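Local coordinates for protein eukaryotic peptide chain release factor GTP-binding subunit (Schizosaccharomyces pombe, PDB 1R5B) that belongs to the translation release factors of the elongation factor Tu family, joining a P-loop-type GTP-binding domain to two all-beta domains, at residues Val44-Gly55 / Ala142-Ser153; Asn182-Asp192 / Thr224-Thr235. All coordinates share one frame; numbering follows the deposited sequence.

Contact 1 of 2, residues Val44-Gly55 / Ala142-Ser153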
# COMPACT_ATOMS: atom_id res chain seq x y z
N VAL A 44 4.27 2.41 -5.91
CA VAL A 44 3.54 3.59 -5.47
C VAL A 44 3.98 4.80 -6.29
O VAL A 44 5.15 4.89 -6.66
CB VAL A 44 3.82 3.86 -3.98
CG1 VAL A 44 3.06 5.06 -3.48
CG2 VAL A 44 3.44 2.64 -3.17
N ASN A 45 3.05 5.70 -6.59
CA ASN A 45 3.35 6.95 -7.29
C ASN A 45 3.33 8.09 -6.30
O ASN A 45 2.36 8.25 -5.54
CB ASN A 45 2.31 7.23 -8.37
CG ASN A 45 2.41 6.28 -9.56
OD1 ASN A 45 1.44 6.11 -10.29
ND2 ASN A 45 3.56 5.68 -9.75
N ILE A 46 4.38 8.89 -6.30
CA ILE A 46 4.52 10.00 -5.36
C ILE A 46 4.88 11.26 -6.12
O ILE A 46 5.67 11.23 -7.06
CB ILE A 46 5.56 9.67 -4.28
CG1 ILE A 46 5.56 10.74 -3.19
CG2 ILE A 46 6.94 9.51 -4.87
CD1 ILE A 46 6.25 10.29 -1.92
N VAL A 47 4.28 12.37 -5.72
CA VAL A 47 4.56 13.65 -6.34
C VAL A 47 4.91 14.65 -5.25
O VAL A 47 4.30 14.65 -4.19
CB VAL A 47 3.39 14.15 -7.19
CG1 VAL A 47 2.13 14.42 -6.34
CG2 VAL A 47 3.79 15.38 -7.96
N PHE A 48 5.93 15.46 -5.51
CA PHE A 48 6.38 16.49 -4.59
C PHE A 48 5.98 17.87 -5.12
O PHE A 48 6.12 18.15 -6.31
CB PHE A 48 7.90 16.42 -4.41
CG PHE A 48 8.35 15.27 -3.57
CD1 PHE A 48 8.34 14.00 -4.09
CD2 PHE A 48 8.75 15.46 -2.27
CE1 PHE A 48 8.75 12.93 -3.31
CE2 PHE A 48 9.15 14.38 -1.49
CZ PHE A 48 9.15 13.12 -2.02
N ILE A 49 5.47 18.70 -4.22
CA ILE A 49 4.95 20.03 -4.55
C ILE A 49 5.57 21.07 -3.62
O ILE A 49 5.84 20.80 -2.46
CB ILE A 49 3.41 20.03 -4.39
CG1 ILE A 49 2.78 18.97 -5.30
CG2 ILE A 49 2.84 21.41 -4.71
CD1 ILE A 49 1.28 18.93 -5.22
N GLY A 50 5.77 22.27 -4.14
CA GLY A 50 6.37 23.34 -3.35
C GLY A 50 7.17 24.30 -4.20
O GLY A 50 7.25 24.14 -5.42
N HIS A 51 7.75 25.30 -3.55
CA HIS A 51 8.58 26.28 -4.24
C HIS A 51 9.95 25.67 -4.53
O HIS A 51 10.44 24.82 -3.79
CB HIS A 51 8.72 27.55 -3.38
CG HIS A 51 9.15 28.76 -4.15
ND1 HIS A 51 10.41 28.88 -4.71
CD2 HIS A 51 8.50 29.91 -4.44
CE1 HIS A 51 10.51 30.05 -5.31
NE2 HIS A 51 9.37 30.69 -5.16
N VAL A 52 10.58 26.12 -5.61
CA VAL A 52 11.92 25.65 -5.99
C VAL A 52 12.92 25.86 -4.86
O VAL A 52 13.81 25.04 -4.65
CB VAL A 52 12.51 26.39 -7.23
CG1 VAL A 52 13.49 25.46 -7.98
CG2 VAL A 52 11.43 26.93 -8.17
N ASP A 53 12.77 26.98 -4.16
CA ASP A 53 13.73 27.39 -3.13
C ASP A 53 13.43 26.72 -1.80
O ASP A 53 14.27 26.72 -0.90
CB ASP A 53 13.71 28.91 -2.96
CG ASP A 53 14.12 29.64 -4.23
OD1 ASP A 53 14.99 29.11 -4.97
OD2 ASP A 53 13.63 30.73 -4.56
N ALA A 54 12.23 26.16 -1.67
CA ALA A 54 11.83 25.45 -0.45
C ALA A 54 12.53 24.09 -0.32
O ALA A 54 12.52 23.47 0.75
CB ALA A 54 10.31 25.28 -0.44
N GLY A 55 13.10 23.62 -1.42
CA GLY A 55 13.93 22.43 -1.41
C GLY A 55 13.23 21.14 -1.74
O GLY A 55 13.69 20.09 -1.33
N ALA A 142 -1.61 5.77 -14.42
CA ALA A 142 -0.13 5.78 -14.37
C ALA A 142 0.49 7.19 -14.15
O ALA A 142 1.72 7.32 -14.06
CB ALA A 142 0.44 5.14 -15.65
N SER A 143 -0.36 8.23 -14.11
CA SER A 143 0.04 9.59 -13.72
C SER A 143 -0.91 10.17 -12.64
O SER A 143 -1.01 11.40 -12.50
CB SER A 143 0.07 10.52 -14.94
OG SER A 143 0.90 10.02 -15.98
N GLN A 144 -1.61 9.28 -11.92
CA GLN A 144 -2.36 9.66 -10.73
C GLN A 144 -1.48 9.33 -9.53
O GLN A 144 -1.03 8.20 -9.37
CB GLN A 144 -3.70 8.92 -10.66
CG GLN A 144 -4.57 9.19 -9.42
CD GLN A 144 -4.84 10.68 -9.14
OE1 GLN A 144 -5.46 11.36 -9.98
NE2 GLN A 144 -4.40 11.17 -7.96
N ALA A 145 -1.22 10.33 -8.72
CA ALA A 145 -0.37 10.15 -7.55
C ALA A 145 -1.09 9.37 -6.45
O ALA A 145 -2.28 9.49 -6.28
CB ALA A 145 0.05 11.51 -7.02
N ASP A 146 -0.34 8.55 -5.72
CA ASP A 146 -0.83 7.94 -4.49
C ASP A 146 -0.58 8.84 -3.30
O ASP A 146 -1.37 8.85 -2.36
CB ASP A 146 -0.14 6.60 -4.24
CG ASP A 146 -0.49 5.56 -5.26
OD1 ASP A 146 -1.69 5.28 -5.45
OD2 ASP A 146 0.36 4.96 -5.93
N ILE A 147 0.52 9.57 -3.33
CA ILE A 147 0.97 10.38 -2.21
C ILE A 147 1.41 11.74 -2.73
O ILE A 147 2.12 11.83 -3.72
CB ILE A 147 2.17 9.71 -1.52
CG1 ILE A 147 1.80 8.33 -0.95
CG2 ILE A 147 2.72 10.60 -0.42
CD1 ILE A 147 3.03 7.44 -0.68
N GLY A 148 0.97 12.80 -2.08
CA GLY A 148 1.38 14.16 -2.39
C GLY A 148 2.15 14.68 -1.20
O GLY A 148 1.69 14.56 -0.07
N VAL A 149 3.35 15.20 -1.45
CA VAL A 149 4.18 15.76 -0.39
C VAL A 149 4.37 17.25 -0.67
O VAL A 149 4.98 17.61 -1.69
CB VAL A 149 5.55 15.08 -0.32
CG1 VAL A 149 6.37 15.68 0.84
CG2 VAL A 149 5.41 13.57 -0.12
N LEU A 150 3.80 18.10 0.17
CA LEU A 150 4.00 19.55 0.05
C LEU A 150 5.22 19.92 0.89
O LEU A 150 5.22 19.69 2.10
CB LEU A 150 2.75 20.30 0.52
CG LEU A 150 2.81 21.83 0.58
CD1 LEU A 150 3.01 22.41 -0.80
CD2 LEU A 150 1.53 22.38 1.19
N VAL A 151 6.26 20.45 0.26
CA VAL A 151 7.50 20.82 0.96
C VAL A 151 7.51 22.30 1.25
O VAL A 151 7.42 23.11 0.34
CB VAL A 151 8.75 20.43 0.15
CG1 VAL A 151 10.00 20.55 1.00
CG2 VAL A 151 8.61 18.99 -0.38
N ILE A 152 7.59 22.64 2.53
CA ILE A 152 7.54 24.03 3.00
C ILE A 152 8.84 24.39 3.71
O ILE A 152 9.37 23.60 4.48
CB ILE A 152 6.35 24.24 3.95
CG1 ILE A 152 5.01 23.96 3.24
CG2 ILE A 152 6.35 25.66 4.52
CD1 ILE A 152 4.60 25.00 2.21
N SER A 153 9.37 25.58 3.44
CA SER A 153 10.56 26.06 4.14
C SER A 153 10.17 26.62 5.50
O SER A 153 9.23 27.40 5.61
CB SER A 153 11.25 27.15 3.34
OG SER A 153 12.27 27.76 4.11
O HOH W 1 7.00 25.75 -0.60
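The strand that leads into the P-loop of a G domain is paired here with its parallel neighbour: Ile46 lies beside Ile147, Phe48 beside Val149 and Ile49 beside Leu150, and at Gly50 the chain enters a sequence that fits the Walker A pattern. Asp146 opens the pairing. Asn45 O takes two donors, Asp146 N at 2.7 Å, tilted out of the carbonyl plane, and Ile147 N at 3.2 Å, lying in it. With CG beside its own backbone N (chi1 -67°), Asp146 turns its carboxylate back toward the partner strand, where OD2 accepts Asn45 N at 2.9 Å on its anti side through a nearly straight bond (173°). Both backbone polar groups of Asn45 are therefore held by one residue, whose OD2 also makes a salt bridge with Arg268. Beyond it, Val47 and Ile49 each bond through N and O to strand 147-153.

On the face of Ile46 and Phe48, Ile46 CD1 reaches both Ile147 CG2 and Val149 CG2, each at 3.8 Å. Val149 CB sits over one face of the Phe48 ring in a CH-pi contact, 4.1 Å from the centroid, while Val151 CG2 meets the ring edge; helix 56-66 packs here through Leu59 and Ile63. On the other face, Val47 CG1 touches Ala145 CB at 3.6 Å, and Ile49 faces helix 169-178. Past Gly50 the strands part, and a water bridges the gap, accepting from His51 N and donating to Val151 O at 2.8 Å. That same carbonyl oxygen, Val151 O, lies 3.7 Å from Ala54 CB.

Contact 2 of 2, residues Asn182-Asp192 / Thr224-Thr235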
# COMPACT_ATOMS: atom_id res chain seq x y z
N ASN A 182 -6.00 13.90 -1.23
CA ASN A 182 -6.93 14.15 -0.14
C ASN A 182 -6.31 13.89 1.22
O ASN A 182 -6.89 14.21 2.25
CB ASN A 182 -8.19 13.30 -0.33
CG ASN A 182 -8.96 13.69 -1.58
OD1 ASN A 182 -9.50 12.84 -2.28
ND2 ASN A 182 -9.01 14.98 -1.86
N HIS A 183 -5.13 13.28 1.22
CA HIS A 183 -4.37 13.12 2.45
C HIS A 183 -2.98 13.66 2.14
O HIS A 183 -2.17 13.00 1.50
CB HIS A 183 -4.33 11.66 2.85
CG HIS A 183 -3.55 11.40 4.09
ND1 HIS A 183 -2.18 11.35 4.11
CD2 HIS A 183 -3.95 11.17 5.37
CE1 HIS A 183 -1.76 11.09 5.34
NE2 HIS A 183 -2.82 10.98 6.12
N LEU A 184 -2.74 14.88 2.58
CA LEU A 184 -1.54 15.60 2.21
C LEU A 184 -0.45 15.35 3.25
O LEU A 184 -0.69 15.51 4.44
CB LEU A 184 -1.87 17.09 2.14
CG LEU A 184 -0.85 18.03 1.54
CD1 LEU A 184 -0.56 17.65 0.11
CD2 LEU A 184 -1.39 19.44 1.60
N VAL A 185 0.72 14.95 2.79
CA VAL A 185 1.91 14.93 3.62
C VAL A 185 2.63 16.27 3.45
O VAL A 185 2.98 16.65 2.34
CB VAL A 185 2.85 13.77 3.23
CG1 VAL A 185 4.08 13.78 4.10
CG2 VAL A 185 2.12 12.43 3.35
N VAL A 186 2.83 16.98 4.56
CA VAL A 186 3.43 18.30 4.55
C VAL A 186 4.77 18.19 5.27
O VAL A 186 4.81 17.91 6.48
CB VAL A 186 2.54 19.33 5.27
CG1 VAL A 186 3.27 20.67 5.42
CG2 VAL A 186 1.26 19.52 4.54
N VAL A 187 5.85 18.40 4.54
CA VAL A 187 7.19 18.29 5.07
C VAL A 187 7.74 19.70 5.38
O VAL A 187 7.86 20.55 4.50
CB VAL A 187 8.06 17.50 4.06
CG1 VAL A 187 9.49 17.80 4.20
CG2 VAL A 187 7.83 15.99 4.27
N ILE A 188 7.99 19.96 6.66
CA ILE A 188 8.56 21.23 7.08
C ILE A 188 10.09 21.09 6.97
O ILE A 188 10.72 20.44 7.81
CB ILE A 188 8.14 21.57 8.54
CG1 ILE A 188 6.62 21.56 8.73
CG2 ILE A 188 8.73 22.92 8.97
CD1 ILE A 188 5.88 22.54 7.90
N ASN A 189 10.67 21.71 5.94
CA ASN A 189 12.08 21.54 5.59
C ASN A 189 12.97 22.63 6.19
O ASN A 189 12.47 23.61 6.74
CB ASN A 189 12.19 21.54 4.06
CG ASN A 189 13.54 21.05 3.55
OD1 ASN A 189 14.00 21.45 2.49
ND2 ASN A 189 14.17 20.16 4.31
N LYS A 190 14.28 22.44 6.10
CA LYS A 190 15.28 23.41 6.58
C LYS A 190 15.27 23.62 8.09
O LYS A 190 15.58 24.71 8.57
CB LYS A 190 15.14 24.75 5.85
CG LYS A 190 14.99 24.65 4.34
CD LYS A 190 15.23 26.00 3.69
CE LYS A 190 15.43 25.91 2.18
NZ LYS A 190 15.05 27.21 1.54
N MET A 191 14.96 22.57 8.84
CA MET A 191 14.92 22.66 10.30
C MET A 191 16.32 22.92 10.91
O MET A 191 16.42 23.41 12.03
CB MET A 191 14.30 21.39 10.90
CG MET A 191 12.81 21.18 10.56
SD MET A 191 11.67 22.44 11.19
CE MET A 191 11.96 22.42 12.84
N ASP A 192 17.37 22.58 10.16
CA ASP A 192 18.76 22.71 10.59
C ASP A 192 19.31 24.14 10.50
O ASP A 192 20.31 24.47 11.15
CB ASP A 192 19.63 21.79 9.73
CG ASP A 192 19.85 22.33 8.30
OD1 ASP A 192 18.89 22.32 7.49
OD2 ASP A 192 20.94 22.79 7.91
N THR A 224 -7.42 15.04 10.47
CA THR A 224 -7.60 13.78 9.73
C THR A 224 -6.91 13.69 8.36
O THR A 224 -6.67 12.58 7.88
CB THR A 224 -9.09 13.54 9.51
OG1 THR A 224 -9.65 14.64 8.79
CG2 THR A 224 -9.84 13.55 10.84
N ASP A 225 -6.61 14.82 7.72
CA ASP A 225 -6.22 14.84 6.31
C ASP A 225 -4.77 15.23 6.06
O ASP A 225 -4.34 15.21 4.93
CB ASP A 225 -7.08 15.86 5.55
CG ASP A 225 -8.51 15.41 5.34
OD1 ASP A 225 -9.02 14.58 6.14
OD2 ASP A 225 -9.18 15.85 4.37
N VAL A 226 -4.03 15.63 7.09
CA VAL A 226 -2.69 16.15 6.88
C VAL A 226 -1.74 15.55 7.90
O VAL A 226 -2.05 15.48 9.07
CB VAL A 226 -2.65 17.70 6.97
CG1 VAL A 226 -1.25 18.22 6.75
CG2 VAL A 226 -3.60 18.32 5.97
N LYS A 227 -0.60 15.07 7.41
CA LYS A 227 0.50 14.63 8.27
C LYS A 227 1.60 15.66 8.15
O LYS A 227 2.07 15.93 7.04
CB LYS A 227 1.04 13.26 7.81
CG LYS A 227 2.17 12.66 8.69
CD LYS A 227 1.71 12.53 10.13
CE LYS A 227 2.56 11.60 10.95
NZ LYS A 227 3.76 12.28 11.39
N TYR A 228 2.03 16.22 9.28
CA TYR A 228 3.17 17.15 9.30
C TYR A 228 4.41 16.42 9.79
O TYR A 228 4.33 15.56 10.69
CB TYR A 228 2.87 18.34 10.22
CG TYR A 228 1.72 19.18 9.72
CD1 TYR A 228 0.43 18.97 10.20
CD2 TYR A 228 1.92 20.16 8.76
CE1 TYR A 228 -0.63 19.73 9.73
CE2 TYR A 228 0.86 20.93 8.28
CZ TYR A 228 -0.41 20.70 8.78
OH TYR A 228 -1.46 21.45 8.32
N MET A 229 5.57 16.75 9.21
CA MET A 229 6.84 16.15 9.60
C MET A 229 8.00 17.10 9.39
O MET A 229 8.13 17.67 8.31
CB MET A 229 7.11 14.89 8.80
CG MET A 229 7.04 13.65 9.65
SD MET A 229 7.29 12.18 8.75
CE MET A 229 6.13 12.33 7.54
N PRO A 230 8.84 17.26 10.40
CA PRO A 230 10.04 18.08 10.26
C PRO A 230 11.12 17.24 9.60
O PRO A 230 11.22 16.04 9.89
CB PRO A 230 10.41 18.40 11.70
CG PRO A 230 9.94 17.22 12.47
CD PRO A 230 8.74 16.69 11.76
N VAL A 231 11.84 17.86 8.67
CA VAL A 231 13.03 17.30 8.07
C VAL A 231 14.05 18.40 7.77
O VAL A 231 13.76 19.60 7.85
CB VAL A 231 12.74 16.57 6.74
CG1 VAL A 231 11.57 15.60 6.88
CG2 VAL A 231 12.44 17.57 5.63
N SER A 232 15.25 17.96 7.41
CA SER A 232 16.23 18.81 6.77
C SER A 232 16.83 18.03 5.61
O SER A 232 17.55 17.05 5.82
CB SER A 232 17.31 19.25 7.74
OG SER A 232 18.41 19.79 7.04
N ALA A 233 16.54 18.47 4.40
CA ALA A 233 16.94 17.79 3.18
C ALA A 233 18.43 17.96 2.92
O ALA A 233 19.04 17.14 2.23
CB ALA A 233 16.13 18.32 1.99
N TYR A 234 19.00 19.03 3.46
CA TYR A 234 20.42 19.29 3.30
C TYR A 234 21.20 18.22 4.06
O TYR A 234 22.00 17.51 3.46
CB TYR A 234 20.78 20.70 3.79
CG TYR A 234 22.24 21.09 3.54
CD1 TYR A 234 22.70 21.34 2.25
CD2 TYR A 234 23.15 21.19 4.59
CE1 TYR A 234 24.02 21.67 2.01
CE2 TYR A 234 24.48 21.54 4.36
CZ TYR A 234 24.91 21.78 3.07
OH TYR A 234 26.22 22.12 2.82
N THR A 235 20.92 18.08 5.35
CA THR A 235 21.63 17.11 6.20
C THR A 235 21.05 15.71 6.15
O THR A 235 21.65 14.78 6.69
CB THR A 235 21.64 17.56 7.67
OG1 THR A 235 20.30 17.54 8.19
CG2 THR A 235 22.08 19.02 7.81
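Ser232 OG donates to Asp192 OD1 across 2.6 Å, joining the end of a sequence, Asn189-Asp192, that reads as the NKxD motif of G domains to the Ser-Ala pair of a second loop. The hydroxyl comes from well above the carboxylate plane, 62° out of it. Asp192 makes this possible by holding CG between its backbone N and carbonyl carbon (chi1 74°), a turn that also lays its other oxygen along Thr235, OD2 being 3.9 Å from Thr235 CG2. A weak bond from Met191 N to Val231 O, 3.4 Å long, continues the tie between the loops.

Strands 184-189 and 226-230, which lead into these loops, are joined by regular parallel bonding: Leu184, Val186 and Ile188 each donate and accept, alternating with Asp225 O, Lys227, Met229 and Val231 N.

Packing follows the alternation of the strands. Val186 divides its branches, CG1 running alongside the Tyr228 ring, 3.6 Å from CD2, and CG2 meeting Val226 CG1; that Val226 methyl itself lies over a face of the ring, toward the rim. On the opposite face of the sheet, Val187 and Val231 cross at about a right angle, CG1 of the first meeting CG2 of the second. Nearer the loops Met191 CG comes to 3.8 Å from Pro230 CB. At the other end Asp225 O lies over one face of the His183 imidazole.

Strand 226-230 is the outermost strand at this side of the mixed sheet, while strand 184-189 has strand 147-153 as its other neighbour. Tyr228 and Pro230 pack on Tyr203 of helix 200-218, the Tyr228 hydroxyl bonding Ser222, whereas Val185 and Met229 meet Tyr259 of helix 256-262 on the other face.

Contacts 1 and 2 are consecutive parts of the parallel portion of one mixed sheet, their centres about 11 Å apart, joined where strand 147-153 of contact 1 lies beside strand 184-189 of contact 2. Backbone pairing continues to the loop end, where Asn189 N lies 2.7 Å from Ile152 O. There the loops also meet directly: Lys190 NZ of contact 2 reaches Asp53 O, in the P-loop-like turn of contact 1, at 2.6 Å. Glu158 adds a second tie, bonding Ser153 OG and forming a salt bridge with Lys190 NZ. Gathering the Walker A-like turn and the NKxD-like loop at the C-terminal ends of the parallel strands is consistent with the nucleotide pocket of a G domain.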